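SusD-like carbohydrate binding protein (Bacteroides vulgatus, PDB 3LEW) probably binds carbohydrate at the outer membrane of the cell, as a member of the SusD family of nutrient-binding proteins. Local coordinates at residues K142-V147 with S169-Y174; K165-V170 with K481-D486; W254-A259 with V342-A347; N326-F331 with W403-S408. All blocks are in the same frame, centred on the assembly; numbering follows the deposited sequence.

Interaction 1 (K142-V147 with S169-Y174)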
loop_
_atom_site.group_PDB
_atom_site.type_symbol
_atom_site.label_atom_id
_atom_site.label_comp_id
_atom_site.label_asym_id
_atom_site.label_seq_id
_atom_site.Cartn_x
_atom_site.Cartn_y
_atom_site.Cartn_z
ATOM N N LYS A 142 -3.603 -19.379 -6.908
ATOM C CA LYS A 142 -2.380 -20.155 -7.047
ATOM C C LYS A 142 -2.519 -21.379 -6.140
ATOM O O LYS A 142 -2.404 -22.505 -6.596
ATOM C CB LYS A 142 -1.190 -19.303 -6.659
ATOM C CG LYS A 142 0.158 -19.909 -6.920
ATOM C CD LYS A 142 0.681 -20.784 -5.806
ATOM C CE LYS A 142 2.228 -20.924 -5.873
ATOM N NZ LYS A 142 2.684 -22.059 -4.973
ATOM N N ASP A 143 -2.851 -21.155 -4.863
ATOM C CA ASP A 143 -3.034 -22.233 -3.885
ATOM C C ASP A 143 -4.114 -21.740 -2.853
ATOM O O ASP A 143 -3.692 -21.145 -1.846
ATOM C CB ASP A 143 -1.600 -22.433 -3.277
ATOM C CG ASP A 143 -1.446 -23.646 -2.360
ATOM O OD1 ASP A 143 -2.488 -24.231 -2.018
ATOM O OD2 ASP A 143 -0.267 -23.996 -1.960
ATOM N N PRO A 144 -5.421 -21.992 -3.038
ATOM C CA PRO A 144 -6.329 -21.420 -2.037
ATOM C C PRO A 144 -6.231 -21.962 -0.624
ATOM O O PRO A 144 -6.732 -21.338 0.304
ATOM C CB PRO A 144 -7.733 -21.717 -2.607
ATOM C CG PRO A 144 -7.546 -22.776 -3.589
ATOM C CD PRO A 144 -6.147 -22.694 -4.114
ATOM N N ASP A 145 -5.636 -23.131 -0.457
ATOM C CA ASP A 145 -5.556 -23.761 0.840
ATOM C C ASP A 145 -4.181 -23.541 1.479
ATOM O O ASP A 145 -3.894 -24.104 2.519
ATOM C CB ASP A 145 -5.854 -25.230 0.684
ATOM C CG ASP A 145 -7.294 -25.476 0.228
ATOM O OD1 ASP A 145 -8.200 -24.714 0.641
ATOM O OD2 ASP A 145 -7.532 -26.420 -0.545
ATOM N N ALA A 146 -3.330 -22.741 0.851
ATOM C CA ALA A 146 -1.993 -22.496 1.396
ATOM C C ALA A 146 -2.032 -21.828 2.753
ATOM O O ALA A 146 -2.892 -20.976 3.011
ATOM C CB ALA A 146 -1.159 -21.567 0.410
ATOM N N VAL A 147 -1.030 -22.096 3.577
ATOM C CA VAL A 147 -0.952 -21.456 4.865
ATOM C C VAL A 147 -0.865 -19.937 4.725
ATOM O O VAL A 147 -0.218 -19.420 3.805
ATOM C CB VAL A 147 0.257 -21.982 5.651
ATOM C CG1 VAL A 147 1.572 -21.517 4.989
ATOM C CG2 VAL A 147 0.150 -21.572 7.106
ATOM N N SER A 169 -5.813 -20.649 6.222
ATOM C CA SER A 169 -5.356 -20.590 4.834
ATOM C C SER A 169 -5.606 -19.216 4.265
ATOM O O SER A 169 -6.390 -18.415 4.818
ATOM C CB SER A 169 -6.100 -21.551 3.940
ATOM O OG SER A 169 -7.477 -21.190 3.832
ATOM N N VAL A 170 -4.971 -18.961 3.122
ATOM C CA VAL A 170 -5.156 -17.671 2.445
ATOM C C VAL A 170 -6.623 -17.428 2.091
ATOM O O VAL A 170 -7.126 -16.294 2.302
ATOM C CB VAL A 170 -4.217 -17.521 1.201
ATOM C CG1 VAL A 170 -4.426 -18.669 0.197
ATOM C CG2 VAL A 170 -4.398 -16.130 0.531
ATOM N N SER A 171 -7.351 -18.459 1.659
ATOM C CA SER A 171 -8.786 -18.299 1.366
ATOM C C SER A 171 -9.556 -17.925 2.645
ATOM O O SER A 171 -10.447 -17.065 2.626
ATOM C CB SER A 171 -9.384 -19.575 0.774
ATOM O OG SER A 171 -8.868 -19.858 -0.514
ATOM N N GLU A 172 -9.205 -18.573 3.755
ATOM C CA GLU A 172 -9.889 -18.308 5.021
ATOM C C GLU A 172 -9.615 -16.895 5.558
ATOM O O GLU A 172 -10.517 -16.244 6.093
ATOM C CB GLU A 172 -9.516 -19.350 6.061
ATOM C CG GLU A 172 -10.103 -20.705 5.781
ATOM C CD GLU A 172 -9.542 -21.838 6.627
ATOM O OE1 GLU A 172 -8.404 -21.716 7.148
ATOM O OE2 GLU A 172 -10.240 -22.887 6.683
ATOM N N VAL A 173 -8.393 -16.407 5.395
ATOM C CA VAL A 173 -8.046 -15.077 5.866
ATOM C C VAL A 173 -8.721 -14.037 4.989
ATOM O O VAL A 173 -9.258 -13.029 5.504
ATOM C CB VAL A 173 -6.539 -14.858 5.989
ATOM C CG1 VAL A 173 -6.225 -13.433 6.413
ATOM C CG2 VAL A 173 -5.948 -15.843 7.003
ATOM N N TYR A 174 -8.695 -14.246 3.669
ATOM C CA TYR A 174 -9.511 -13.371 2.791
ATOM C C TYR A 174 -11.003 -13.365 3.205
ATOM O O TYR A 174 -11.620 -12.298 3.261
ATOM C CB TYR A 174 -9.330 -13.709 1.306
ATOM C CG TYR A 174 -8.178 -13.000 0.621
ATOM C CD1 TYR A 174 -8.151 -11.608 0.505
ATOM C CD2 TYR A 174 -7.168 -13.730 0.020
ATOM C CE1 TYR A 174 -7.117 -10.949 -0.116
ATOM C CE2 TYR A 174 -6.110 -13.080 -0.621
ATOM C CZ TYR A 174 -6.117 -11.695 -0.709
ATOM O OH TYR A 174 -5.102 -11.020 -1.342
HETATM O O HOH W 1 -8.847 -23.340 2.818
#

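Interaction 2 (K165-V170 with K481-D486)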
loop_
_atom_site.group_PDB
_atom_site.type_symbol
_atom_site.label_atom_id
_atom_site.label_comp_id
_atom_site.label_asym_id
_atom_site.label_seq_id
_atom_site.Cartn_x
_atom_site.Cartn_y
_atom_site.Cartn_z
ATOM N N LYS A 165 -2.720 -21.014 18.344
ATOM C CA LYS A 165 -3.745 -21.259 17.301
ATOM C C LYS A 165 -3.126 -21.573 15.899
ATOM O O LYS A 165 -2.323 -20.807 15.421
ATOM C CB LYS A 165 -4.626 -20.044 17.197
ATOM C CG LYS A 165 -5.898 -20.270 16.464
ATOM C CD LYS A 165 -7.031 -19.351 16.974
ATOM C CE LYS A 165 -8.367 -19.660 16.292
ATOM N NZ LYS A 165 -8.267 -19.846 14.783
ATOM N N PRO A 166 -3.546 -22.677 15.247
ATOM C CA PRO A 166 -3.015 -22.955 13.912
ATOM C C PRO A 166 -3.312 -21.838 12.946
ATOM O O PRO A 166 -4.378 -21.237 13.026
ATOM C CB PRO A 166 -3.755 -24.226 13.493
ATOM C CG PRO A 166 -4.165 -24.881 14.776
ATOM C CD PRO A 166 -4.512 -23.711 15.664
ATOM N N ALA A 167 -2.368 -21.549 12.039
ATOM C CA ALA A 167 -2.618 -20.612 10.979
ATOM C C ALA A 167 -3.794 -21.130 10.114
ATOM O O ALA A 167 -3.942 -22.342 9.904
ATOM C CB ALA A 167 -1.359 -20.456 10.108
ATOM N N SER A 168 -4.595 -20.190 9.639
ATOM C CA SER A 168 -5.650 -20.415 8.634
ATOM C C SER A 168 -5.057 -20.259 7.246
ATOM O O SER A 168 -3.962 -19.750 7.121
ATOM C CB SER A 168 -6.774 -19.411 8.824
ATOM O OG SER A 168 -7.402 -19.650 10.063
ATOM N N SER A 169 -5.813 -20.649 6.222
ATOM C CA SER A 169 -5.356 -20.590 4.834
ATOM C C SER A 169 -5.606 -19.216 4.265
ATOM O O SER A 169 -6.390 -18.415 4.818
ATOM C CB SER A 169 -6.100 -21.551 3.940
ATOM O OG SER A 169 -7.477 -21.190 3.832
ATOM N N VAL A 170 -4.971 -18.961 3.122
ATOM C CA VAL A 170 -5.156 -17.671 2.445
ATOM C C VAL A 170 -6.623 -17.428 2.091
ATOM O O VAL A 170 -7.126 -16.294 2.302
ATOM C CB VAL A 170 -4.217 -17.521 1.201
ATOM C CG1 VAL A 170 -4.426 -18.669 0.197
ATOM C CG2 VAL A 170 -4.398 -16.130 0.531
ATOM N N LYS A 481 3.075 -23.551 19.063
ATOM C CA LYS A 481 3.442 -24.927 18.777
ATOM C C LYS A 481 2.507 -25.582 17.787
ATOM O O LYS A 481 2.831 -26.620 17.251
ATOM C CB LYS A 481 3.521 -25.749 20.062
ATOM C CG LYS A 481 4.495 -25.139 21.109
ATOM C CD LYS A 481 5.920 -25.458 20.758
ATOM C CE LYS A 481 6.859 -25.184 21.946
ATOM N NZ LYS A 481 7.006 -23.779 22.311
ATOM N N ASN A 482 1.352 -24.973 17.537
ATOM C CA ASN A 482 0.370 -25.529 16.600
ATOM C C ASN A 482 0.270 -24.802 15.247
ATOM O O ASN A 482 -0.668 -25.038 14.461
ATOM C CB ASN A 482 -0.985 -25.472 17.280
ATOM C CG ASN A 482 -1.019 -26.281 18.590
ATOM O OD1 ASN A 482 -1.363 -25.740 19.639
ATOM N ND2 ASN A 482 -0.625 -27.528 18.533
ATOM N N LEU A 483 1.216 -23.890 14.999
ATOM C CA LEU A 483 1.139 -22.967 13.887
ATOM C C LEU A 483 0.796 -23.631 12.547
ATOM O O LEU A 483 -0.067 -23.139 11.814
ATOM C CB LEU A 483 2.481 -22.231 13.771
ATOM C CG LEU A 483 2.622 -21.141 12.733
ATOM C CD1 LEU A 483 1.586 -20.038 12.915
ATOM C CD2 LEU A 483 4.081 -20.608 12.803
ATOM N N TYR A 484 1.482 -24.748 12.231
ATOM C CA TYR A 484 1.372 -25.389 10.919
ATOM C C TYR A 484 0.569 -26.681 10.981
ATOM O O TYR A 484 0.713 -27.554 10.116
ATOM C CB TYR A 484 2.774 -25.689 10.351
ATOM C CG TYR A 484 3.580 -24.442 10.103
ATOM C CD1 TYR A 484 3.143 -23.495 9.195
ATOM C CD2 TYR A 484 4.758 -24.176 10.812
ATOM C CE1 TYR A 484 3.868 -22.319 8.962
ATOM C CE2 TYR A 484 5.499 -22.992 10.593
ATOM C CZ TYR A 484 5.046 -22.077 9.687
ATOM O OH TYR A 484 5.779 -20.918 9.452
ATOM N N LYS A 485 -0.251 -26.820 12.011
ATOM C CA LYS A 485 -1.021 -28.031 12.188
ATOM C C LYS A 485 -2.027 -28.311 11.055
ATOM O O LYS A 485 -2.158 -29.483 10.632
ATOM C CB LYS A 485 -1.763 -27.987 13.512
ATOM C CG LYS A 485 -2.395 -29.301 13.901
ATOM C CD LYS A 485 -3.236 -29.120 15.178
ATOM C CE LYS A 485 -3.944 -30.413 15.589
ATOM N NZ LYS A 485 -4.949 -30.166 16.681
ATOM N N ASP A 486 -2.737 -27.286 10.608
ATOM C CA ASP A 486 -3.808 -27.453 9.626
ATOM C C ASP A 486 -3.300 -27.237 8.194
ATOM O O ASP A 486 -3.800 -27.869 7.248
ATOM C CB ASP A 486 -4.973 -26.523 9.921
ATOM C CG ASP A 486 -5.688 -26.862 11.213
ATOM O OD1 ASP A 486 -5.630 -28.018 11.660
ATOM O OD2 ASP A 486 -6.304 -25.957 11.776
HETATM O O HOH W 2 -2.082 -24.415 10.341
HETATM O O HOH W 3 -6.585 -23.507 10.905
#

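Interaction 3 (W254-A259 with V342-A347)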
loop_
_atom_site.group_PDB
_atom_site.type_symbol
_atom_site.label_atom_id
_atom_site.label_comp_id
_atom_site.label_asym_id
_atom_site.label_seq_id
_atom_site.Cartn_x
_atom_site.Cartn_y
_atom_site.Cartn_z
ATOM N N TRP A 254 -8.469 11.992 -1.605
ATOM C CA TRP A 254 -8.062 11.062 -0.550
ATOM C C TRP A 254 -9.298 10.634 0.220
ATOM O O TRP A 254 -9.933 11.435 0.891
ATOM C CB TRP A 254 -7.055 11.664 0.415
ATOM C CG TRP A 254 -5.707 11.990 -0.105
ATOM C CD1 TRP A 254 -5.362 12.405 -1.383
ATOM C CD2 TRP A 254 -4.494 12.026 0.665
ATOM N NE1 TRP A 254 -4.004 12.680 -1.442
ATOM C CE2 TRP A 254 -3.454 12.472 -0.202
ATOM C CE3 TRP A 254 -4.190 11.737 2.004
ATOM C CZ2 TRP A 254 -2.153 12.643 0.238
ATOM C CZ3 TRP A 254 -2.890 11.939 2.458
ATOM C CH2 TRP A 254 -1.877 12.374 1.554
ATOM N N ILE A 255 -9.597 9.348 0.147
ATOM C CA ILE A 255 -10.660 8.733 0.929
ATOM C C ILE A 255 -10.190 8.438 2.346
ATOM O O ILE A 255 -10.941 8.618 3.296
ATOM C CB ILE A 255 -11.105 7.431 0.254
ATOM C CG1 ILE A 255 -11.717 7.759 -1.122
ATOM C CG2 ILE A 255 -12.118 6.696 1.115
ATOM C CD1 ILE A 255 -12.010 6.513 -1.966
ATOM N N TRP A 256 -8.921 8.059 2.481
ATOM C CA TRP A 256 -8.394 7.604 3.741
ATOM C C TRP A 256 -6.940 7.963 3.823
ATOM O O TRP A 256 -6.171 7.714 2.874
ATOM C CB TRP A 256 -8.549 6.074 3.821
ATOM C CG TRP A 256 -8.556 5.442 5.179
ATOM C CD1 TRP A 256 -8.977 5.993 6.363
ATOM C CD2 TRP A 256 -8.307 4.061 5.463
ATOM N NE1 TRP A 256 -8.957 5.056 7.366
ATOM C CE2 TRP A 256 -8.510 3.873 6.851
ATOM C CE3 TRP A 256 -7.869 2.976 4.695
ATOM C CZ2 TRP A 256 -8.311 2.632 7.479
ATOM C CZ3 TRP A 256 -7.663 1.780 5.329
ATOM C CH2 TRP A 256 -7.876 1.620 6.700
ATOM N N GLY A 257 -6.551 8.517 4.956
ATOM C CA GLY A 257 -5.182 8.868 5.160
ATOM C C GLY A 257 -4.876 9.279 6.583
ATOM O O GLY A 257 -5.774 9.524 7.394
ATOM N N HIS A 258 -3.601 9.385 6.888
ATOM C CA HIS A 258 -3.122 9.662 8.257
ATOM C C HIS A 258 -2.462 11.054 8.325
ATOM O O HIS A 258 -1.424 11.300 7.699
ATOM C CB HIS A 258 -2.161 8.551 8.686
ATOM C CG HIS A 258 -1.582 8.702 10.053
ATOM N ND1 HIS A 258 -2.353 8.729 11.190
ATOM C CD2 HIS A 258 -0.293 8.792 10.466
ATOM C CE1 HIS A 258 -1.559 8.860 12.246
ATOM N NE2 HIS A 258 -0.308 8.883 11.836
ATOM N N ALA A 259 -3.052 11.960 9.082
ATOM C CA ALA A 259 -2.535 13.340 9.193
ATOM C C ALA A 259 -1.312 13.374 10.111
ATOM O O ALA A 259 -1.110 12.493 10.965
ATOM C CB ALA A 259 -3.604 14.286 9.745
ATOM N N VAL A 342 -0.989 8.965 2.608
ATOM C CA VAL A 342 -2.182 8.513 1.854
ATOM C C VAL A 342 -2.362 6.979 1.984
ATOM O O VAL A 342 -1.399 6.235 1.878
ATOM C CB VAL A 342 -2.118 8.953 0.374
ATOM C CG1 VAL A 342 -0.962 8.297 -0.370
ATOM C CG2 VAL A 342 -3.449 8.605 -0.361
ATOM N N LEU A 343 -3.607 6.516 2.207
ATOM C CA LEU A 343 -3.883 5.112 2.304
ATOM C C LEU A 343 -4.864 4.652 1.191
ATOM O O LEU A 343 -4.786 3.521 0.740
ATOM C CB LEU A 343 -4.481 4.791 3.689
ATOM C CG LEU A 343 -3.519 5.015 4.889
ATOM C CD1 LEU A 343 -4.309 4.899 6.224
ATOM C CD2 LEU A 343 -2.352 4.034 4.797
HETATM N N MSE A 344 -5.737 5.533 0.735
HETATM C CA MSE A 344 -6.734 5.156 -0.287
HETATM C C MSE A 344 -7.248 6.400 -0.982
HETATM O O MSE A 344 -7.657 7.345 -0.302
HETATM C CB MSE A 344 -7.905 4.387 0.318
HETATM C CG MSE A 344 -8.800 3.852 -0.713
HETATM SE SE MSE A 344 -10.027 2.506 0.106
HETATM C CE MSE A 344 -10.776 3.490 1.392
ATOM N N ARG A 345 -7.234 6.396 -2.324
ATOM C CA ARG A 345 -7.774 7.482 -3.126
ATOM C C ARG A 345 -8.870 6.992 -4.070
ATOM O O ARG A 345 -8.944 5.800 -4.434
ATOM C CB ARG A 345 -6.665 8.097 -3.985
ATOM C CG ARG A 345 -5.532 8.594 -3.201
ATOM C CD ARG A 345 -4.621 9.437 -4.100
ATOM N NE ARG A 345 -3.769 8.664 -5.005
ATOM C CZ ARG A 345 -3.787 8.710 -6.334
ATOM N NH1 ARG A 345 -4.664 9.447 -7.019
ATOM N NH2 ARG A 345 -2.855 8.034 -7.009
ATOM N N VAL A 346 -9.686 7.930 -4.517
ATOM C CA VAL A 346 -10.751 7.603 -5.472
ATOM C C VAL A 346 -10.184 6.980 -6.775
ATOM O O VAL A 346 -10.805 6.078 -7.340
ATOM C CB VAL A 346 -11.647 8.816 -5.799
ATOM C CG1 VAL A 346 -12.867 8.350 -6.744
ATOM C CG2 VAL A 346 -12.206 9.478 -4.491
ATOM N N ALA A 347 -9.033 7.427 -7.256
ATOM C CA ALA A 347 -8.475 6.836 -8.451
ATOM C C ALA A 347 -8.320 5.316 -8.346
ATOM O O ALA A 347 -8.488 4.620 -9.348
ATOM C CB ALA A 347 -7.090 7.477 -8.816
#

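Interaction 4 (N326-F331 with W403-S408)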
loop_
_atom_site.group_PDB
_atom_site.type_symbol
_atom_site.label_atom_id
_atom_site.label_comp_id
_atom_site.label_asym_id
_atom_site.label_seq_id
_atom_site.Cartn_x
_atom_site.Cartn_y
_atom_site.Cartn_z
ATOM N N ASN A 326 10.856 11.478 -8.917
ATOM C CA ASN A 326 9.448 11.774 -9.023
ATOM C C ASN A 326 9.125 12.923 -8.047
ATOM O O ASN A 326 9.357 12.788 -6.859
ATOM C CB ASN A 326 8.611 10.520 -8.676
ATOM C CG ASN A 326 7.197 10.586 -9.205
ATOM O OD1 ASN A 326 6.646 11.698 -9.494
ATOM N ND2 ASN A 326 6.576 9.402 -9.352
ATOM N N SER A 327 8.633 14.056 -8.562
ATOM C CA SER A 327 8.174 15.140 -7.690
ATOM C C SER A 327 6.876 14.770 -6.924
ATOM O O SER A 327 6.378 15.569 -6.102
ATOM C CB SER A 327 8.002 16.421 -8.494
ATOM O OG SER A 327 6.978 16.265 -9.458
ATOM N N LYS A 328 6.342 13.571 -7.143
ATOM C CA LYS A 328 5.019 13.191 -6.584
ATOM C C LYS A 328 4.895 13.437 -5.077
ATOM O O LYS A 328 3.952 14.109 -4.631
ATOM C CB LYS A 328 4.722 11.719 -6.905
ATOM C CG LYS A 328 3.346 11.235 -6.525
ATOM C CD LYS A 328 3.084 9.845 -7.069
ATOM C CE LYS A 328 1.746 9.336 -6.631
ATOM N NZ LYS A 328 1.392 7.994 -7.177
ATOM N N PHE A 329 5.837 12.887 -4.305
ATOM C CA PHE A 329 5.813 12.977 -2.843
ATOM C C PHE A 329 6.845 14.012 -2.388
ATOM O O PHE A 329 8.043 13.907 -2.730
ATOM C CB PHE A 329 6.166 11.664 -2.193
ATOM C CG PHE A 329 5.194 10.582 -2.455
ATOM C CD1 PHE A 329 4.094 10.443 -1.659
ATOM C CD2 PHE A 329 5.409 9.682 -3.492
ATOM C CE1 PHE A 329 3.165 9.422 -1.882
ATOM C CE2 PHE A 329 4.524 8.651 -3.719
ATOM C CZ PHE A 329 3.381 8.531 -2.891
ATOM N N ARG A 330 6.371 15.040 -1.687
ATOM C CA ARG A 330 7.248 15.994 -1.044
ATOM C C ARG A 330 6.814 16.315 0.357
ATOM O O ARG A 330 5.660 16.356 0.619
ATOM C CB ARG A 330 7.323 17.289 -1.844
ATOM C CG ARG A 330 7.688 17.071 -3.287
ATOM C CD ARG A 330 7.858 18.376 -4.071
ATOM N NE ARG A 330 6.753 19.335 -4.002
ATOM C CZ ARG A 330 5.650 19.265 -4.761
ATOM N NH1 ARG A 330 5.480 18.258 -5.631
ATOM N NH2 ARG A 330 4.727 20.194 -4.656
ATOM N N PHE A 331 7.765 16.549 1.260
ATOM C CA PHE A 331 7.425 17.058 2.578
ATOM C C PHE A 331 6.508 18.274 2.454
ATOM O O PHE A 331 6.690 19.149 1.601
ATOM C CB PHE A 331 8.699 17.491 3.345
ATOM C CG PHE A 331 9.407 16.363 4.080
ATOM C CD1 PHE A 331 8.972 15.964 5.330
ATOM C CD2 PHE A 331 10.533 15.717 3.529
ATOM C CE1 PHE A 331 9.619 14.961 6.010
ATOM C CE2 PHE A 331 11.159 14.710 4.201
ATOM C CZ PHE A 331 10.726 14.349 5.458
ATOM N N TRP A 403 2.034 4.726 -8.318
ATOM C CA TRP A 403 3.481 4.636 -8.086
ATOM C C TRP A 403 3.823 5.169 -6.708
ATOM O O TRP A 403 3.426 6.277 -6.334
ATOM C CB TRP A 403 4.261 5.438 -9.151
ATOM C CG TRP A 403 5.759 5.283 -9.029
ATOM C CD1 TRP A 403 6.554 4.403 -9.726
ATOM C CD2 TRP A 403 6.653 5.991 -8.117
ATOM N NE1 TRP A 403 7.879 4.553 -9.340
ATOM C CE2 TRP A 403 7.949 5.513 -8.348
ATOM C CE3 TRP A 403 6.469 6.986 -7.150
ATOM C CZ2 TRP A 403 9.045 5.962 -7.615
ATOM C CZ3 TRP A 403 7.577 7.426 -6.433
ATOM C CH2 TRP A 403 8.838 6.923 -6.694
ATOM N N GLY A 404 4.559 4.390 -5.936
ATOM C CA GLY A 404 4.984 4.870 -4.638
ATOM C C GLY A 404 3.974 4.806 -3.490
ATOM O O GLY A 404 4.335 5.107 -2.356
ATOM N N GLU A 405 2.743 4.396 -3.780
ATOM C CA GLU A 405 1.682 4.357 -2.765
ATOM C C GLU A 405 1.466 3.001 -2.098
ATOM O O GLU A 405 0.594 2.882 -1.246
ATOM C CB GLU A 405 0.373 4.848 -3.385
ATOM C CG GLU A 405 0.445 6.343 -3.753
ATOM C CD GLU A 405 -0.812 6.826 -4.428
ATOM O OE1 GLU A 405 -1.873 7.000 -3.740
ATOM O OE2 GLU A 405 -0.704 7.054 -5.648
ATOM N N GLY A 406 2.277 2.011 -2.444
ATOM C CA GLY A 406 2.324 0.756 -1.707
ATOM C C GLY A 406 1.726 -0.495 -2.332
ATOM O O GLY A 406 1.458 -1.453 -1.615
ATOM N N PHE A 407 1.567 -0.518 -3.652
ATOM C CA PHE A 407 0.845 -1.590 -4.316
ATOM C C PHE A 407 1.718 -2.493 -5.193
ATOM O O PHE A 407 1.224 -3.532 -5.632
ATOM C CB PHE A 407 -0.245 -1.004 -5.215
ATOM C CG PHE A 407 -1.296 -0.217 -4.482
ATOM C CD1 PHE A 407 -2.398 -0.839 -3.951
ATOM C CD2 PHE A 407 -1.177 1.161 -4.331
ATOM C CE1 PHE A 407 -3.362 -0.102 -3.266
ATOM C CE2 PHE A 407 -2.156 1.912 -3.668
ATOM C CZ PHE A 407 -3.258 1.267 -3.154
ATOM N N SER A 408 2.970 -2.135 -5.478
ATOM C CA SER A 408 3.675 -2.888 -6.540
ATOM C C SER A 408 3.785 -4.384 -6.244
ATOM O O SER A 408 3.430 -5.213 -7.071
ATOM C CB SER A 408 5.080 -2.351 -6.835
ATOM O OG SER A 408 5.081 -0.960 -7.195
#

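Interaction 1 (K142-V147 with S169-Y174)
The start of helix 170-187 meets a type I beta turn, Asp-143 to Ala-146, and the helix end itself is closed by a capping box. Pro-144 O carries the polar part of the contact, because two donors of Ser-171 grip it. Ser-171 N lies in the plane of the carbonyl at 3.2 Å from Pro-144 O. Ser-171 OG is closer, 2.7 Å from the same Pro-144 O, but it comes from above the carbonyl plane. The hydroxyl can do this because OG stands anti to its own carbonyl carbon, beside the backbone N (chi1 -67°), so both donors point the same way. Further along, Val-170 N donates to Ala-146 O at 2.9 Å, nearly along the C=O axis. The two first-turn amides are thus paired with carbonyls of the turn. Val-170 CG1 sits in the crowded position between its N and carbonyl carbon. It lies 3.3 Å from Asp-143 O and also faces the methyl group of Ala-146.

Behind this first shell stands the N-cap, Ser-169. Its OG accepts from Glu-172 N, and Glu-172 OE1 in return accepts from Ser-169 N with a nearly straight bond (168°). Val-147 and Ser-169 form an antiparallel non-hydrogen-bonded pair, which joins strand 147-149 to the short strand leading into the helix. Further along the helix, Tyr-174 packs on helix 111-135. A water links the turn to the cap: it donates to Asp-145 OD1 at 2.7 Å and bonds Ser-169 OG at 2.7 Å.

Interaction 2 (K165-V170 with K481-D486)
A type I beta turn, Asn-482 to Lys-485, receives the segment that runs into strand 168-169. The contact ties that segment to the loop after helix 474-479, near the C-terminal end of the chain. Pro-166 is the side chain pressed into the turn. Its CA starts the contact with a CA-H...O approach of 3.2 Å to Asn-482 O. Pro-166 CB lies close to the same oxygen and 3.5 Å from Asp-486 OD2. Pro-166 CG stays near Asn-482 O and Asp-486 OD2 and reaches the CB atoms of Asn-482 and Lys-485, each 4.1 Å away. The ring thus rests between the turn and the Asp-486 carboxylate just after it.

One direct backbone bond fixes the alignment. Ala-167 N donates to Leu-483 O at 2.8 Å, in the carbonyl plane and on a lone pair. Leu-483 CB points away, but with CG anti to the backbone N (chi1 -176°) its CD1 returns to the methyl of Ala-167. Ala-167 and Tyr-484 both pack on Val-147 of strand 147-149, and Asn-480 ND2 bonds Lys-165 O. One water donates to Ala-167 O and Leu-483 O and accepts from Asp-486 N. Another donates to Ala-167 O and, at 2.6 Å, to Asp-486 OD2.

Interaction 3 (W254-A259 with V342-A347)
Two tryptophan rings lie on the two faces of a two-stranded antiparallel sheet that carries paired classic beta bulges. On one face the six-membered ring of Trp-254 covers Val-342 in a CH-pi contact. Val-342 CB stands 3.5 Å from the ring centroid, almost on the ring normal, and Val-342 CG2 lies under the fusion bond. The Trp-254 side chain crosses Val-342 at about a right angle. Gly-257 lies just beyond the CE3 edge of the same indole, and a CB there would clash with Trp-254 CE3. On the other face Leu-343 CD1 sits over the centre of the Trp-256 ring, 4.1 Å above its plane. Phe-127 meets this indole edge-to-face, and Trp-256 NE1 donates to His-198 O.

The bulges show in the backbone bonds. Met-344 O accepts from both Ile-255 N, at 2.8 Å, and Trp-256 N. Trp-256 O accepts from both Leu-343 N, at 2.9 Å, and Met-344 N. Each carbonyl serves two successive amides, so the register slips on each strand in turn. Leu-343 N comes from above the carbonyl plane, whereas Met-344 N uses a lone pair.

Arg-345, on the Trp-254 face, runs its CD past Trp-254 CD1. Its guanidinium forms salt bridges with Glu-405, Glu-253 and Glu-401. Ile-255 and Trp-256 also pack on helix 202-215, so the buried sheet joins that helix to the start of helix 346-359. Ile-255 CD1 lies 3.7 Å from Val-346 N at the start of that helix. Selenomethionine Met-344 bends at chi3 (56°) to bring its CE tightly against Ile-255 CG2, at 3.5 Å.

Interaction 4 (N326-F331 with W403-S408)
Lys-328 and Glu-405 cross at about a right angle, and their tips meet in a buried salt bridge. The lysine chain is fully extended from CB to NZ, with CG anti to the backbone N (chi1 -174°). NZ is 2.8 Å from Glu-405 OE2, which it meets from above the carboxylate plane. The same NZ lies 2.8 Å from Trp-403 O, in the carbonyl plane and on a lone pair. Glu-401 O is a further acceptor, and Phe-246 adds a cation-pi contact. Glu-405 OE2 is also bridged by Arg-345, so two cationic groups share it. This would probably keep the carboxylate ionised.

Asn-326 and Trp-403 reach toward each other tip to tip. Asn-326 ND2 lies over one face of the indole, toward its rim, 3.3 Å from Trp-403 CE3, with the amide and ring planes 49° apart. At the other end of that amide, OD1 accepts from Lys-328 N. Phe-329 turns an edge to Glu-405, with CZ 3.8 Å from Glu-405 CG and the ring and carboxylate planes 73° apart. Its CE2 lies so near Gly-404 that a CB there would clash, and the positive phi of Gly-404 (80°) also calls for glycine.

The contact joins the loop after strand 321-326 to the loop between helices 387-401 and 408-414. It combines an Asx turn, from Asn-326 to Lys-328, with a buried charge cluster.

How the interactions relate
From the N terminus, interaction 1 closes first, a short loop of 21 residues that sets helix 170-187 against the loop after helix 111-135. Interaction 2 begins on the same stretch, sharing Ser-169 and Val-170, and closes 310 residues later, tying strand 168-169 to the loop after helix 474-479. Interactions 3 and 4 are nested inside that long loop. Their segments alternate along the chain, so they cross. Interaction 3 pairs strand 254-258 with strand 341-345; interaction 4 joins the loop after strand 321-326 to the loop before helix 408-414. The two pairs lie apart, with centres 28 to 36 Å from one another. Within each pair the contacts touch, 3 and 4 through a salt bridge.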